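Local coordinates for amidohydrolase (Staphylococcus aureus, PDB 3NUR), which probably hydrolyses a carbon–nitrogen amide bond of an as yet unidentified substrate, as a metal-bearing TIM-barrel member of the amidohydrolase family, at residues A[80-84]-A[85-89]; A[277-280]-A[281-285]; A[299-302]-A[303-307]; A[322-325]-A[326-329]; A[334-337]-A[338-341]. One frame throughout, in Å; residues are numbered along the deposited sequence.

In the fold
All five contacts are local, each lying on or at the end of a helix around the TIM barrel whose calcium ion is held by E28, H30, H192 and D316. In contacts 1 and 4 the side chains of F81 and L325 lie about 12 Å from the metal. These two contacts touch, with centres about 11 Å apart, because Q85 reaches the turn of 322-325. Contact 4 in turn meets contact 5, where L329 O packs on K339 and L334. Contact 5 leans on contact 3 through L334 against F299, and contact 3 on contact 2, where V306 meets F282 and E305 meets K283. Contacts 1 and 2 stand farthest apart, their centres about 32 Å from each other.

Contact 1: A[80-84]-A[85-89]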
loop_
_atom_site.group_PDB
_atom_site.type_symbol
_atom_site.label_atom_id
_atom_site.label_comp_id
_atom_site.label_asym_id
_atom_site.label_seq_id
_atom_site.Cartn_x
_atom_site.Cartn_y
_atom_site.Cartn_z
ATOM N N GLN A 80 -1.226 18.632 -12.775
ATOM C CA GLN A 80 -0.777 19.898 -12.178
ATOM C C GLN A 80 0.007 19.582 -10.901
ATOM O O GLN A 80 1.125 20.090 -10.728
ATOM C CB GLN A 80 -1.979 20.800 -11.835
ATOM C CG GLN A 80 -1.547 22.151 -11.261
ATOM C CD GLN A 80 -2.717 23.042 -10.962
ATOM O OE1 GLN A 80 -3.039 23.294 -9.798
ATOM N NE2 GLN A 80 -3.373 23.552 -12.006
ATOM N N PHE A 81 -0.560 18.697 -10.037
ATOM C CA PHE A 81 0.092 18.328 -8.790
ATOM C C PHE A 81 1.433 17.653 -9.059
ATOM O O PHE A 81 2.435 18.049 -8.479
ATOM C CB PHE A 81 -0.814 17.432 -7.910
ATOM C CG PHE A 81 -0.097 16.884 -6.684
ATOM C CD1 PHE A 81 0.008 17.643 -5.522
ATOM C CD2 PHE A 81 0.500 15.626 -6.710
ATOM C CE1 PHE A 81 0.697 17.150 -4.403
ATOM C CE2 PHE A 81 1.186 15.133 -5.594
ATOM C CZ PHE A 81 1.277 15.901 -4.448
HETATM N N MSE A 82 1.459 16.642 -9.944
HETATM C CA MSE A 82 2.679 15.906 -10.250
HETATM C C MSE A 82 3.775 16.808 -10.809
HETATM O O MSE A 82 4.911 16.753 -10.319
HETATM C CB MSE A 82 2.387 14.776 -11.223
HETATM C CG MSE A 82 1.496 13.696 -10.610
HETATM SE SE MSE A 82 0.772 12.567 -11.998
HETATM C CE MSE A 82 2.407 11.737 -12.645
ATOM N N ASN A 83 3.424 17.677 -11.801
ATOM C CA ASN A 83 4.397 18.584 -12.407
ATOM C C ASN A 83 4.970 19.578 -11.427
ATOM O O ASN A 83 6.180 19.774 -11.413
ATOM C CB ASN A 83 3.809 19.300 -13.621
ATOM C CG ASN A 83 3.626 18.392 -14.823
ATOM O OD1 ASN A 83 3.885 17.179 -14.794
ATOM N ND2 ASN A 83 3.117 18.944 -15.902
ATOM N N ASN A 84 4.126 20.157 -10.571
ATOM C CA ASN A 84 4.570 21.125 -9.565
ATOM C C ASN A 84 5.420 20.497 -8.466
ATOM O O ASN A 84 6.212 21.197 -7.829
ATOM C CB ASN A 84 3.369 21.827 -8.937
ATOM C CG ASN A 84 2.606 22.726 -9.890
ATOM O OD1 ASN A 84 3.006 22.977 -11.034
ATOM N ND2 ASN A 84 1.460 23.198 -9.448
ATOM N N GLN A 85 5.207 19.194 -8.203
ATOM C CA GLN A 85 5.943 18.479 -7.140
ATOM C C GLN A 85 7.061 17.570 -7.634
ATOM O O GLN A 85 7.574 16.742 -6.862
ATOM C CB GLN A 85 4.967 17.725 -6.216
ATOM C CG GLN A 85 3.954 18.635 -5.494
ATOM C CD GLN A 85 4.561 19.707 -4.604
ATOM O OE1 GLN A 85 5.616 19.530 -3.981
ATOM N NE2 GLN A 85 3.874 20.843 -4.487
ATOM N N ASP A 86 7.438 17.703 -8.917
ATOM C CA ASP A 86 8.521 16.939 -9.544
ATOM C C ASP A 86 8.290 15.418 -9.524
ATOM O O ASP A 86 9.232 14.640 -9.352
ATOM C CB ASP A 86 9.910 17.327 -8.957
ATOM C CG ASP A 86 10.373 18.746 -9.277
ATOM O OD1 ASP A 86 9.886 19.325 -10.281
ATOM O OD2 ASP A 86 11.229 19.271 -8.536
ATOM N N VAL A 87 7.030 15.008 -9.659
ATOM C CA VAL A 87 6.667 13.594 -9.709
ATOM C C VAL A 87 6.604 13.193 -11.180
ATOM O O VAL A 87 5.734 13.685 -11.905
ATOM C CB VAL A 87 5.313 13.316 -9.009
ATOM C CG1 VAL A 87 4.952 11.834 -9.110
ATOM C CG2 VAL A 87 5.339 13.774 -7.538
ATOM N N GLN A 88 7.443 12.231 -11.587
ATOM C CA GLN A 88 7.460 11.712 -12.957
ATOM C C GLN A 88 6.362 10.665 -13.084
ATOM O O GLN A 88 5.647 10.654 -14.080
ATOM C CB GLN A 88 8.830 11.079 -13.275
ATOM C CG GLN A 88 8.970 10.480 -14.695
ATOM C CD GLN A 88 8.807 11.502 -15.797
ATOM O OE1 GLN A 88 8.085 11.279 -16.775
ATOM N NE2 GLN A 88 9.442 12.657 -15.650
ATOM N N ILE A 89 6.258 9.746 -12.090
ATOM C CA ILE A 89 5.273 8.671 -12.153
ATOM C C ILE A 89 4.442 8.550 -10.897
ATOM O O ILE A 89 4.991 8.555 -9.785
ATOM C CB ILE A 89 5.994 7.312 -12.440
ATOM C CG1 ILE A 89 6.727 7.310 -13.804
ATOM C CG2 ILE A 89 5.070 6.090 -12.265
ATOM C CD1 ILE A 89 7.648 6.148 -14.000
#
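The carbonyl oxygen of M82, a selenomethionine, is gripped by two backbone amides from beyond the helix end: V87 N at 2.8 Å, nearly straight at 164°, and Q85 N in a weaker bond of 3.2 Å. The first is the six-to-one bond of a Schellman motif, which ends helix 75-84 and turns the chain into barrel strand 87-94. Its companion, from D86 N to N83 O, is weak at 3.5 Å. D86 makes the reversal possible by taking a left-handed helical backbone (phi 60°), a conformation open to aspartate, which is not branched at CB. V87 closes the motif with an apolar side chain, as is common in Schellman caps, its CB 3.9 Å from M82 CB. Valine also suits the strand it begins, packing there on S24 and T26. Q85 N is shared as well, bonding F81 O at 3.0 Å. With CG beside the backbone N (chi1 -61°), Q85 lays that methylene over a face of the F81 ring, and the bend at chi2 sends the amide on to G326 N and E323 O. Beyond the cap, R128 binds N83 OD1 and the carbonyls of V87 and Q88, and F81 stacks with Y317. The CH-pi contact lies toward the rim of the phenyl ring: Q85 CG is 3.7 Å from F81 CE1 and 4.0 Å from the ring centroid.

Contact 2: A[277-280]-A[281-285]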
loop_
_atom_site.group_PDB
_atom_site.type_symbol
_atom_site.label_atom_id
_atom_site.label_comp_id
_atom_site.label_asym_id
_atom_site.label_seq_id
_atom_site.Cartn_x
_atom_site.Cartn_y
_atom_site.Cartn_z
ATOM N N SER A 277 14.751 -14.064 12.030
ATOM C CA SER A 277 14.202 -13.267 13.131
ATOM C C SER A 277 13.032 -12.454 12.563
ATOM O O SER A 277 12.981 -12.218 11.346
ATOM C CB SER A 277 15.258 -12.332 13.706
ATOM O OG SER A 277 15.530 -11.252 12.827
ATOM N N VAL A 278 12.100 -12.015 13.424
ATOM C CA VAL A 278 10.940 -11.230 12.980
ATOM C C VAL A 278 11.370 -9.956 12.216
ATOM O O VAL A 278 10.839 -9.682 11.128
ATOM C CB VAL A 278 9.971 -10.936 14.162
ATOM C CG1 VAL A 278 8.921 -9.887 13.786
ATOM C CG2 VAL A 278 9.300 -12.217 14.651
ATOM N N SER A 279 12.360 -9.204 12.760
ATOM C CA SER A 279 12.829 -7.959 12.136
ATOM C C SER A 279 13.424 -8.172 10.754
ATOM O O SER A 279 13.300 -7.291 9.901
ATOM C CB SER A 279 13.818 -7.225 13.036
ATOM O OG SER A 279 15.061 -7.899 13.131
ATOM N N TYR A 280 14.057 -9.347 10.524
ATOM C CA TYR A 280 14.657 -9.692 9.225
ATOM C C TYR A 280 13.664 -9.538 8.068
ATOM O O TYR A 280 14.026 -8.991 7.016
ATOM C CB TYR A 280 15.235 -11.117 9.246
ATOM C CG TYR A 280 15.962 -11.465 7.966
ATOM C CD1 TYR A 280 17.310 -11.177 7.810
ATOM C CD2 TYR A 280 15.304 -12.106 6.919
ATOM C CE1 TYR A 280 17.979 -11.467 6.625
ATOM C CE2 TYR A 280 15.966 -12.411 5.727
ATOM C CZ TYR A 280 17.306 -12.089 5.590
ATOM O OH TYR A 280 18.002 -12.416 4.454
ATOM N N TYR A 281 12.426 -10.017 8.251
ATOM C CA TYR A 281 11.403 -9.925 7.194
ATOM C C TYR A 281 11.041 -8.490 6.842
ATOM O O TYR A 281 10.854 -8.183 5.671
ATOM C CB TYR A 281 10.161 -10.716 7.553
ATOM C CG TYR A 281 10.454 -12.178 7.765
ATOM C CD1 TYR A 281 10.529 -13.057 6.684
ATOM C CD2 TYR A 281 10.713 -12.680 9.034
ATOM C CE1 TYR A 281 10.754 -14.417 6.877
ATOM C CE2 TYR A 281 10.948 -14.034 9.242
ATOM C CZ TYR A 281 10.985 -14.897 8.157
ATOM O OH TYR A 281 11.241 -16.226 8.354
ATOM N N PHE A 282 10.990 -7.601 7.833
ATOM C CA PHE A 282 10.707 -6.183 7.538
ATOM C C PHE A 282 11.884 -5.517 6.848
ATOM O O PHE A 282 11.708 -4.595 6.042
ATOM C CB PHE A 282 10.279 -5.429 8.809
ATOM C CG PHE A 282 8.928 -5.930 9.243
ATOM C CD1 PHE A 282 7.770 -5.527 8.575
ATOM C CD2 PHE A 282 8.811 -6.854 10.278
ATOM C CE1 PHE A 282 6.526 -6.059 8.918
ATOM C CE2 PHE A 282 7.554 -7.353 10.649
ATOM C CZ PHE A 282 6.423 -6.959 9.956
ATOM N N LYS A 283 13.090 -5.981 7.146
ATOM C CA LYS A 283 14.263 -5.383 6.525
ATOM C C LYS A 283 14.513 -5.915 5.109
ATOM O O LYS A 283 15.167 -5.237 4.318
ATOM C CB LYS A 283 15.489 -5.651 7.380
ATOM C CG LYS A 283 15.465 -4.977 8.743
ATOM C CD LYS A 283 16.662 -5.481 9.536
ATOM C CE LYS A 283 16.563 -5.150 10.997
ATOM N NZ LYS A 283 17.814 -5.519 11.712
ATOM N N ASN A 284 14.060 -7.152 4.811
ATOM C CA ASN A 284 14.371 -7.792 3.535
ATOM C C ASN A 284 13.201 -8.054 2.598
ATOM O O ASN A 284 13.421 -8.245 1.397
ATOM C CB ASN A 284 15.182 -9.068 3.805
ATOM C CG ASN A 284 16.525 -8.730 4.426
ATOM O OD1 ASN A 284 16.683 -8.691 5.650
ATOM N ND2 ASN A 284 17.484 -8.340 3.605
ATOM N N SER A 285 11.972 -8.066 3.124
ATOM C CA SER A 285 10.774 -8.377 2.322
ATOM C C SER A 285 9.718 -7.267 2.328
ATOM O O SER A 285 8.651 -7.437 1.733
ATOM C CB SER A 285 10.158 -9.687 2.807
ATOM O OG SER A 285 11.094 -10.747 2.724
HETATM O O HOH W 1 17.416 -8.457 11.543
#
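Y280 swings its ring toward the next helical turn because CG stands anti to the backbone N (chi1 -175°), which brings a face of the ring under N284 CB, placed one turn on by the helix itself. This CH-pi approach brings N284 CB to 4.3 Å from the centroid of Y280, and the ring also stacks with H276, just ahead of the helix. The backbones of the same pair are joined by N284 N to Y280 O at 2.9 Å. One residue earlier, K283 N bonds S279 O at 3.1 Å, lying in the carbonyl plane, and the lysine, with CG beside its own N (chi1 -66°) and extended beyond it, runs its chain past the serine. A water completes that pairing: it donates to S279 OG at 2.9 Å and accepts from K283 NZ at 3.0 Å. S279 OG is bonded to D266 too, so a small hydroxyl serves helix 262-268 and the lysine at once. The segments form helix 278-284, which hands the chain to barrel strand 286-288. S277 takes the N-cap position, although its capping bond is weak and, with two conformers present, doubtful. On the buried flank the rings of Y281 and F282 face the rest of the fold. Y281 brings CD2 to 3.3 Å from S277 O, while V278 O lies at its ring edge, in plane, and its hydroxyl reaches D242 and the amide of H276. F282 packs on I233 and V236 of helix 223-237, and its CE2 meets V278 CG1 at 4.3 Å.

Contact 3: A[299-302]-A[303-307]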
loop_
_atom_site.group_PDB
_atom_site.type_symbol
_atom_site.label_atom_id
_atom_site.label_comp_id
_atom_site.label_asym_id
_atom_site.label_seq_id
_atom_site.Cartn_x
_atom_site.Cartn_y
_atom_site.Cartn_z
ATOM N N PHE A 299 10.917 9.575 9.558
ATOM C CA PHE A 299 11.893 9.220 8.509
ATOM C C PHE A 299 13.177 8.708 9.162
ATOM O O PHE A 299 13.673 7.644 8.782
ATOM C CB PHE A 299 12.228 10.418 7.589
ATOM C CG PHE A 299 13.388 10.081 6.682
ATOM C CD1 PHE A 299 13.196 9.313 5.535
ATOM C CD2 PHE A 299 14.689 10.460 7.018
ATOM C CE1 PHE A 299 14.285 8.918 4.753
ATOM C CE2 PHE A 299 15.774 10.066 6.235
ATOM C CZ PHE A 299 15.562 9.311 5.100
ATOM N N ASP A 300 13.707 9.455 10.159
ATOM C CA ASP A 300 14.945 9.046 10.847
ATOM C C ASP A 300 14.825 7.667 11.488
ATOM O O ASP A 300 15.757 6.872 11.375
ATOM C CB ASP A 300 15.368 10.084 11.893
ATOM C CG ASP A 300 15.754 11.438 11.319
ATOM O OD1 ASP A 300 16.005 11.520 10.093
ATOM O OD2 ASP A 300 15.753 12.423 12.078
ATOM N N LEU A 301 13.677 7.378 12.133
ATOM C CA LEU A 301 13.466 6.061 12.753
ATOM C C LEU A 301 13.490 4.946 11.701
ATOM O O LEU A 301 14.167 3.931 11.878
ATOM C CB LEU A 301 12.117 6.054 13.497
ATOM C CG LEU A 301 11.693 4.696 14.111
ATOM C CD1 LEU A 301 12.465 4.414 15.385
ATOM C CD2 LEU A 301 10.200 4.686 14.408
ATOM N N VAL A 302 12.758 5.151 10.600
ATOM C CA VAL A 302 12.624 4.171 9.518
ATOM C C VAL A 302 13.989 3.942 8.866
ATOM O O VAL A 302 14.373 2.792 8.660
ATOM C CB VAL A 302 11.512 4.618 8.519
ATOM C CG1 VAL A 302 11.575 3.841 7.199
ATOM C CG2 VAL A 302 10.120 4.502 9.158
ATOM N N LYS A 303 14.751 5.019 8.607
ATOM C CA LYS A 303 16.095 4.859 8.029
ATOM C C LYS A 303 16.998 3.991 8.933
ATOM O O LYS A 303 17.741 3.154 8.422
ATOM C CB LYS A 303 16.741 6.236 7.782
ATOM C CG LYS A 303 18.038 6.186 6.975
ATOM C CD LYS A 303 18.767 7.521 7.051
ATOM C CE LYS A 303 20.148 7.482 6.437
ATOM N NZ LYS A 303 20.860 8.783 6.589
ATOM N N LYS A 304 16.953 4.187 10.266
ATOM C CA LYS A 304 17.806 3.405 11.177
ATOM C C LYS A 304 17.367 1.941 11.279
ATOM O O LYS A 304 18.203 1.062 11.453
ATOM C CB LYS A 304 17.783 4.021 12.601
ATOM C CG LYS A 304 18.428 5.386 12.711
ATOM C CD LYS A 304 17.863 6.161 13.915
ATOM C CE LYS A 304 18.351 7.591 13.934
ATOM N NZ LYS A 304 17.535 8.446 14.836
ATOM N N GLU A 305 16.051 1.690 11.185
ATOM C CA GLU A 305 15.459 0.360 11.340
ATOM C C GLU A 305 15.534 -0.527 10.108
ATOM O O GLU A 305 15.928 -1.687 10.235
ATOM C CB GLU A 305 13.996 0.465 11.818
ATOM C CG GLU A 305 13.849 0.982 13.242
ATOM C CD GLU A 305 14.535 0.156 14.312
ATOM O OE1 GLU A 305 14.702 -1.070 14.115
ATOM O OE2 GLU A 305 14.903 0.741 15.356
ATOM N N VAL A 306 15.139 -0.005 8.931
ATOM C CA VAL A 306 15.137 -0.799 7.690
ATOM C C VAL A 306 16.196 -0.390 6.681
ATOM O O VAL A 306 16.498 -1.160 5.771
ATOM C CB VAL A 306 13.733 -0.933 7.025
ATOM C CG1 VAL A 306 12.730 -1.570 7.979
ATOM C CG2 VAL A 306 13.216 0.405 6.501
ATOM N N GLY A 307 16.674 0.842 6.781
ATOM C CA GLY A 307 17.685 1.339 5.858
ATOM C C GLY A 307 17.104 2.024 4.644
ATOM O O GLY A 307 15.930 1.828 4.293
#
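V302 and V306 lie side by side on the packed flank of helix 296-306, pointing the same way, with V302 CG1 3.9 Å from V306 CG2. Both press on I288 of the neighbouring barrel strand, and compact branched residues fit the close space between helix and sheet. Beneath them V306 N donates to V302 O at 2.9 Å, almost straight at 174°. F299 continues this flank a turn earlier. Its ring has K303 CB over one face, and its CE2 meets K303 CD at 4.0 Å, so the aliphatic part of the lysine covers the phenylalanine while the amine goes outward to a long, weak ion pair with E338. K303 N to F299 O, at 2.8 Å, is the shortest backbone bond here. The other flank is looser and more polar. K304, exposed, trails an extended chain back along the helix, its CG 3.3 Å from D300 O, yet its NZ stays 5.2 Å from D300 OD2; the carboxylate pairs with K296 instead. E305 is bent at chi2 (-59°), its OE2 close to the carboxylate of E263. G307 then leaves the helix with a positive phi that suits a residue without a side chain. The chemistry is thus divided: apolar carbon fixes the helix on the barrel, while D300 finds its salt bridge in K296, K303 only a weak pair with E338, and the closeness of E305 and E263 could raise one pKa.

Contact 4: A[322-325]-A[326-329]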
loop_
_atom_site.group_PDB
_atom_site.type_symbol
_atom_site.label_atom_id
_atom_site.label_comp_id
_atom_site.label_asym_id
_atom_site.label_seq_id
_atom_site.Cartn_x
_atom_site.Cartn_y
_atom_site.Cartn_z
ATOM N N PRO A 322 0.487 17.092 -0.510
ATOM C CA PRO A 322 1.594 17.725 0.233
ATOM C C PRO A 322 2.364 18.759 -0.568
ATOM O O PRO A 322 2.985 18.441 -1.585
ATOM C CB PRO A 322 2.445 16.539 0.720
ATOM C CG PRO A 322 2.097 15.419 -0.164
ATOM C CD PRO A 322 0.734 15.648 -0.730
ATOM N N GLU A 323 2.267 20.027 -0.122
ATOM C CA GLU A 323 2.890 21.177 -0.786
ATOM C C GLU A 323 4.424 21.121 -0.801
ATOM O O GLU A 323 5.033 21.757 -1.663
ATOM C CB GLU A 323 2.359 22.515 -0.214
ATOM C CG GLU A 323 2.904 22.881 1.159
ATOM C CD GLU A 323 2.095 23.875 1.974
ATOM O OE1 GLU A 323 0.847 23.756 2.004
ATOM O OE2 GLU A 323 2.718 24.735 2.637
ATOM N N LYS A 324 5.032 20.339 0.122
ATOM C CA LYS A 324 6.493 20.177 0.248
ATOM C C LYS A 324 7.019 18.846 -0.327
ATOM O O LYS A 324 8.202 18.522 -0.154
ATOM C CB LYS A 324 6.916 20.318 1.720
ATOM C CG LYS A 324 6.893 21.769 2.219
ATOM C CD LYS A 324 7.240 21.859 3.706
ATOM C CE LYS A 324 8.726 21.751 3.992
ATOM N NZ LYS A 324 8.987 21.166 5.336
ATOM N N LEU A 325 6.158 18.090 -1.057
ATOM C CA LEU A 325 6.594 16.823 -1.642
ATOM C C LEU A 325 7.909 16.932 -2.436
ATOM O O LEU A 325 8.832 16.145 -2.211
ATOM C CB LEU A 325 5.478 16.193 -2.490
ATOM C CG LEU A 325 5.749 14.744 -2.887
ATOM C CD1 LEU A 325 5.535 13.786 -1.683
ATOM C CD2 LEU A 325 4.874 14.338 -4.009
ATOM N N GLY A 326 8.010 17.947 -3.286
ATOM C CA GLY A 326 9.176 18.146 -4.139
ATOM C C GLY A 326 10.444 18.639 -3.474
ATOM O O GLY A 326 11.502 18.624 -4.111
ATOM N N VAL A 327 10.362 19.092 -2.193
ATOM C CA VAL A 327 11.538 19.600 -1.480
ATOM C C VAL A 327 11.871 18.831 -0.189
ATOM O O VAL A 327 12.959 19.005 0.348
ATOM C CB VAL A 327 11.474 21.146 -1.244
ATOM C CG1 VAL A 327 11.376 21.909 -2.571
ATOM C CG2 VAL A 327 10.330 21.524 -0.308
ATOM N N PHE A 328 10.949 17.984 0.302
ATOM C CA PHE A 328 11.126 17.255 1.562
ATOM C C PHE A 328 12.414 16.457 1.626
ATOM O O PHE A 328 13.099 16.493 2.646
ATOM C CB PHE A 328 9.915 16.368 1.872
ATOM C CG PHE A 328 10.032 15.506 3.114
ATOM C CD1 PHE A 328 10.079 16.081 4.379
ATOM C CD2 PHE A 328 10.052 14.116 3.017
ATOM C CE1 PHE A 328 10.189 15.280 5.525
ATOM C CE2 PHE A 328 10.105 13.314 4.169
ATOM C CZ PHE A 328 10.173 13.905 5.415
ATOM N N LEU A 329 12.758 15.761 0.539
ATOM C CA LEU A 329 13.981 14.943 0.530
ATOM C C LEU A 329 15.276 15.757 0.635
ATOM O O LEU A 329 16.329 15.191 0.936
ATOM C CB LEU A 329 13.999 13.957 -0.653
ATOM C CG LEU A 329 12.807 12.990 -0.729
ATOM C CD1 LEU A 329 12.852 12.178 -2.013
ATOM C CD2 LEU A 329 12.743 12.060 0.487
HETATM O O HOH W 2 11.641 15.861 -2.172
#
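A type I beta turn from P322 to L325 runs straight into the short, weakly bonded helix 325-328, and K324 O, bonded to both V327 N and F328 N, joins the two. F328 N, at 2.8 Å, lies almost in line with the carbonyl bond (176°). V327 N, at 3.0 Å, instead stands 57° out of the carbonyl plane, so the oxygen is shared between two directions. The turn's angles are set by E323 and K324; P322 in first place need only offer its O, which accepts L325 N at 3.2 Å, and its lack of an N-H is no loss to that bond. V327 CG2 rests against K324 CB at 4.2 Å, the lysine amine going on to a salt bridge with E331. L325 and F328 are buried: the leucine packs on F81, and the phenylalanine on L294 and Y313. Where the next helical bond would be expected, a water steps in, donating to L325 O at 2.8 Å and accepting from L329 N at 2.9 Å. Y313 OH also bonds L325 O. The polar groups of this short helix are therefore satisfied partly by solvent and a tyrosine, and the two amides on K324 O probably polarise that carbonyl.

Contact 5: A[334-337]-A[338-341]; sequences LTDE and EKEK
The E338 carboxylate has T335 on one face and L334 on the other. T335 N bonds E338 OE1 at 2.9 Å from the anti side, 29° out of the carboxylate plane, and T335 OG1 hangs over the same face; across it L334 CD2 sits above OE1 at 3.5 Å. The hydroxyl in turn accepts E338 N at 3.1 Å, since chi1 of 62° places OG1 between the backbone N and the carbonyl carbon, turned toward the amides of the first turn. These reciprocal bonds make a capping box, with T335 as N-cap and E338 three residues on. Threonine supplies the short acceptor, and glutamate is just long enough to reach back to the amide before the helix. The E337 carboxylate is met over a face rather than in its plane: K341 NZ lies 3.5 Å from E337 OE2, a salt bridge between side chains that run alongside each other one turn apart. A water, weakly bound to E337 OE1, bridges to the same amine, which also pairs with D309. In the other direction D336 OD1 is 4.3 Å from K339 NZ, beyond a salt bridge. A second water, 2.6 Å from D336 OD1, links them, while D330 takes the lysine directly. The negative charges of D336, E337 and E338 at this N-terminus should suit the helix dipole. Helix 336-351 starts here at the surface, its L334 packed on F299 and K303 of helix 296-306 and on I308 of the following loop.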
loop_
_atom_site.group_PDB
_atom_site.type_symbol
_atom_site.label_atom_id
_atom_site.label_comp_id
_atom_site.label_asym_id
_atom_site.label_seq_id
_atom_site.Cartn_x
_atom_site.Cartn_y
_atom_site.Cartn_z
ATOM N N LEU A 334 20.426 14.051 3.754
ATOM C CA LEU A 334 20.768 12.876 2.967
ATOM C C LEU A 334 21.854 13.164 1.924
ATOM O O LEU A 334 21.947 14.285 1.416
ATOM C CB LEU A 334 19.516 12.371 2.214
ATOM C CG LEU A 334 18.308 11.908 3.053
ATOM C CD1 LEU A 334 17.089 11.720 2.147
ATOM C CD2 LEU A 334 18.631 10.631 3.811
ATOM N N THR A 335 22.598 12.129 1.540
ATOM C CA THR A 335 23.550 12.219 0.416
ATOM C C THR A 335 22.681 12.223 -0.870
ATOM O O THR A 335 21.508 11.832 -0.826
ATOM C CB THR A 335 24.468 10.979 0.377
ATOM O OG1 THR A 335 23.670 9.805 0.170
ATOM C CG2 THR A 335 25.331 10.834 1.631
ATOM N N ASP A 336 23.263 12.622 -2.003
ATOM C CA ASP A 336 22.586 12.585 -3.305
ATOM C C ASP A 336 22.210 11.149 -3.655
ATOM O O ASP A 336 21.120 10.928 -4.168
ATOM C CB ASP A 336 23.484 13.190 -4.403
ATOM C CG ASP A 336 23.574 14.713 -4.356
ATOM O OD1 ASP A 336 22.887 15.328 -3.510
ATOM O OD2 ASP A 336 24.310 15.290 -5.187
ATOM N N GLU A 337 23.076 10.165 -3.322
ATOM C CA GLU A 337 22.811 8.749 -3.548
ATOM C C GLU A 337 21.500 8.345 -2.816
ATOM O O GLU A 337 20.630 7.722 -3.417
ATOM C CB GLU A 337 23.988 7.887 -3.035
ATOM C CG GLU A 337 23.824 6.415 -3.388
ATOM C CD GLU A 337 24.630 5.381 -2.618
ATOM O OE1 GLU A 337 25.188 5.704 -1.545
ATOM O OE2 GLU A 337 24.643 4.211 -3.065
ATOM N N GLU A 338 21.381 8.700 -1.533
ATOM C CA GLU A 338 20.208 8.378 -0.719
ATOM C C GLU A 338 18.947 9.023 -1.275
ATOM O O GLU A 338 17.917 8.351 -1.332
ATOM C CB GLU A 338 20.416 8.806 0.731
ATOM C CG GLU A 338 21.372 7.907 1.493
ATOM C CD GLU A 338 21.875 8.477 2.804
ATOM O OE1 GLU A 338 21.866 9.719 2.967
ATOM O OE2 GLU A 338 22.328 7.677 3.653
ATOM N N LYS A 339 19.017 10.320 -1.679
ATOM C CA LYS A 339 17.879 11.036 -2.257
ATOM C C LYS A 339 17.439 10.330 -3.532
ATOM O O LYS A 339 16.240 10.123 -3.722
ATOM C CB LYS A 339 18.270 12.474 -2.625
ATOM C CG LYS A 339 18.492 13.402 -1.461
ATOM C CD LYS A 339 18.684 14.803 -2.013
ATOM C CE LYS A 339 19.451 15.663 -1.066
ATOM N NZ LYS A 339 19.509 17.066 -1.537
ATOM N N GLU A 340 18.404 9.959 -4.397
ATOM C CA GLU A 340 18.109 9.245 -5.666
ATOM C C GLU A 340 17.379 7.916 -5.420
ATOM O O GLU A 340 16.400 7.613 -6.119
ATOM C CB GLU A 340 19.388 9.009 -6.483
ATOM C CG GLU A 340 19.968 10.260 -7.122
ATOM C CD GLU A 340 21.283 10.041 -7.857
ATOM O OE1 GLU A 340 21.422 8.997 -8.538
ATOM O OE2 GLU A 340 22.167 10.925 -7.772
ATOM N N LYS A 341 17.828 7.162 -4.403
ATOM C CA LYS A 341 17.239 5.872 -4.027
ATOM C C LYS A 341 15.765 6.016 -3.629
ATOM O O LYS A 341 14.898 5.318 -4.179
ATOM C CB LYS A 341 18.056 5.195 -2.903
ATOM C CG LYS A 341 19.380 4.614 -3.386
ATOM C CD LYS A 341 20.130 3.903 -2.266
ATOM C CE LYS A 341 21.240 3.052 -2.832
ATOM N NZ LYS A 341 21.960 2.320 -1.758
HETATM O O HOH W 3 21.380 17.434 -3.833
HETATM O O HOH W 4 23.096 4.373 0.276
#